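PDB 4ZCE: major mite allergen Der p 23 from Dermatophagoides pteronyssinus, which is a peritrophin-like major house dust mite allergen that is bound by IgE and does not bind chitin in vitro. Local coordinates for residues F14-D19 with A31-C36. Numbering follows the deposited sequence.
Sequences FADPKD and AVHKDC. With EDO (1,2-ethanediol), chain C.
His33 reaches across to Asp16 with its imidazole ring, and a single side-chain hydrogen bond carries the whole contact, which buries just 70 Å² in all. From CB, with CG anti to the backbone N (chi1 -156°), the side chain brings its ring end toward 14-19. One ring face, toward the ND1-CE1 rim, is approached by an ethanediol molecule, probably from the crystallisation liquor, whose O1 is 3.2 Å from His33 ND1. CE1 lies between this O1 and the carboxylate, 3.3 Å from Asp16 OD2; CD2, on the other flank of NE2, stays 3.8 Å from the same oxygen. At the tip, NE2 donates to Asp16 OD2 at 2.7 Å. The oxygen is close to the imidazole plane, but its lean toward CE1 and the N-H...O angle of 144° show a bent bond, and the donor meets the carboxylate from well above its plane.

The other carboxylate oxygen has a separate task. Asp16 OD1 accepts from the backbone N of Lys18 at 2.9 Å, forming an Asx turn inside the type I turn Asp16-Asp19. One bond on each oxygen thus fixes the rotation of this buried carboxylate, whose negative charge would be expected to favour a protonated imidazole.

The ethanediol is anchored beyond the ring, its O2 donating to Asp35 OD2 at 2.8 Å. In this peritrophin-A-type part of the allergen, within the region important for IgE binding, strands 12-15 and 30-35 are the outer members of a three-stranded antiparallel sheet. His33 stacks on Tyr24 of the middle strand 22-27, so the His33-Asp16 bond bridges over that strand to the turn that follows 12-15.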
loop_
_atom_site.group_PDB
_atom_site.type_symbol
_atom_site.label_atom_id
_atom_site.label_comp_id
_atom_site.label_asym_id
_atom_site.label_seq_id
_atom_site.Cartn_x
_atom_site.Cartn_y
_atom_site.Cartn_z
ATOM N N PHE A 14 -4.931 -1.568 -9.602
ATOM C CA PHE A 14 -4.207 -1.666 -10.864
ATOM C C PHE A 14 -2.878 -0.953 -10.847
ATOM O O PHE A 14 -2.700 0.082 -10.214
ATOM C CB PHE A 14 -5.067 -1.113 -11.995
ATOM C CG PHE A 14 -6.400 -1.785 -12.091
ATOM C CD1 PHE A 14 -6.532 -2.977 -12.771
ATOM C CD2 PHE A 14 -7.509 -1.255 -11.458
ATOM C CE1 PHE A 14 -7.755 -3.607 -12.836
ATOM C CE2 PHE A 14 -8.723 -1.884 -11.527
ATOM C CZ PHE A 14 -8.842 -3.060 -12.208
ATOM N N ALA A 15 -1.933 -1.530 -11.567
ATOM C CA ALA A 15 -0.614 -0.958 -11.676
ATOM C C ALA A 15 -0.661 0.417 -12.320
ATOM O O ALA A 15 -1.521 0.701 -13.163
ATOM C CB ALA A 15 0.266 -1.865 -12.486
ATOM N N ASP A 16 0.287 1.254 -11.914
ATOM C CA ASP A 16 0.590 2.492 -12.613
ATOM C C ASP A 16 1.737 2.194 -13.577
ATOM O O ASP A 16 2.874 2.029 -13.147
ATOM C CB ASP A 16 0.993 3.584 -11.619
ATOM C CG ASP A 16 1.311 4.901 -12.295
ATOM O OD1 ASP A 16 1.413 4.925 -13.541
ATOM O OD2 ASP A 16 1.472 5.915 -11.587
ATOM N N PRO A 17 1.457 2.141 -14.893
ATOM C CA PRO A 17 2.524 1.821 -15.851
ATOM C C PRO A 17 3.675 2.839 -15.893
ATOM O O PRO A 17 4.727 2.528 -16.460
ATOM C CB PRO A 17 1.786 1.780 -17.202
ATOM C CG PRO A 17 0.470 2.440 -16.967
ATOM C CD PRO A 17 0.137 2.243 -15.537
ATOM N N LYS A 18 3.491 4.014 -15.295
ATOM C CA LYS A 18 4.513 5.069 -15.323
ATOM C C LYS A 18 5.439 5.055 -14.114
ATOM O O LYS A 18 6.505 5.676 -14.134
ATOM C CB LYS A 18 3.861 6.447 -15.377
ATOM C CG LYS A 18 3.176 6.783 -16.700
ATOM C CD LYS A 18 2.903 8.284 -16.834
ATOM N N ASP A 19 5.020 4.384 -13.048
ATOM C CA ASP A 19 5.748 4.434 -11.789
ATOM C C ASP A 19 5.517 3.145 -10.995
ATOM O O ASP A 19 4.398 2.856 -10.619
ATOM C CB ASP A 19 5.282 5.650 -10.990
ATOM C CG ASP A 19 6.133 5.930 -9.785
ATOM O OD1 ASP A 19 6.764 4.993 -9.235
ATOM O OD2 ASP A 19 6.157 7.110 -9.367
ATOM N N ALA A 31 -11.273 6.249 -10.582
ATOM C CA ALA A 31 -9.939 5.898 -10.099
ATOM C C ALA A 31 -9.353 6.921 -9.130
ATOM O O ALA A 31 -9.534 8.131 -9.289
ATOM C CB ALA A 31 -8.994 5.710 -11.268
ATOM N N VAL A 32 -8.604 6.415 -8.160
ATOM C CA VAL A 32 -7.787 7.225 -7.270
ATOM C C VAL A 32 -6.345 6.746 -7.373
ATOM O O VAL A 32 -6.081 5.559 -7.281
ATOM C CB VAL A 32 -8.276 7.075 -5.828
ATOM C CG1 VAL A 32 -7.265 7.635 -4.807
ATOM C CG2 VAL A 32 -9.649 7.735 -5.697
ATOM N N HIS A 33 -5.424 7.681 -7.566
ATOM C CA HIS A 33 -4.001 7.387 -7.696
ATOM C C HIS A 33 -3.365 7.336 -6.307
ATOM O O HIS A 33 -3.531 8.264 -5.506
ATOM C CB HIS A 33 -3.357 8.507 -8.517
ATOM C CG HIS A 33 -2.096 8.117 -9.200
ATOM N ND1 HIS A 33 -1.332 9.027 -9.901
ATOM C CD2 HIS A 33 -1.459 6.929 -9.313
ATOM C CE1 HIS A 33 -0.284 8.417 -10.416
ATOM N NE2 HIS A 33 -0.335 7.141 -10.072
ATOM N N LYS A 34 -2.641 6.257 -6.019
ATOM C CA LYS A 34 -2.060 6.021 -4.692
ATOM C C LYS A 34 -0.564 5.748 -4.750
ATOM O O LYS A 34 -0.035 5.312 -5.774
ATOM C CB LYS A 34 -2.722 4.815 -4.032
ATOM C CG LYS A 34 -4.181 5.016 -3.636
ATOM C CD LYS A 34 -4.305 6.136 -2.634
ATOM C CE LYS A 34 -5.538 5.969 -1.787
ATOM N NZ LYS A 34 -5.730 7.133 -0.879
ATOM N N ASP A 35 0.107 6.001 -3.623
ATOM C CA ASP A 35 1.530 5.693 -3.436
ATOM C C ASP A 35 1.717 4.473 -2.559
ATOM O O ASP A 35 1.022 4.309 -1.566
ATOM C CB ASP A 35 2.230 6.852 -2.731
ATOM C CG ASP A 35 2.185 8.129 -3.530
ATOM O OD1 ASP A 35 2.765 8.152 -4.625
ATOM O OD2 ASP A 35 1.588 9.115 -3.049
ATOM N N CYS A 36 2.679 3.627 -2.911
ATOM C CA CYS A 36 3.127 2.589 -1.996
ATOM C C CYS A 36 3.991 3.223 -0.919
ATOM O O CYS A 36 4.668 4.220 -1.170
ATOM C CB CYS A 36 3.948 1.531 -2.722
ATOM S SG CYS A 36 2.951 0.380 -3.710
HETATM C C1 EDO C . 0.317 9.788 -6.484
HETATM O O1 EDO C . 0.597 10.365 -7.747
HETATM C C2 EDO C . 0.951 10.766 -5.537
HETATM O O2 EDO C . 0.003 10.968 -4.514
#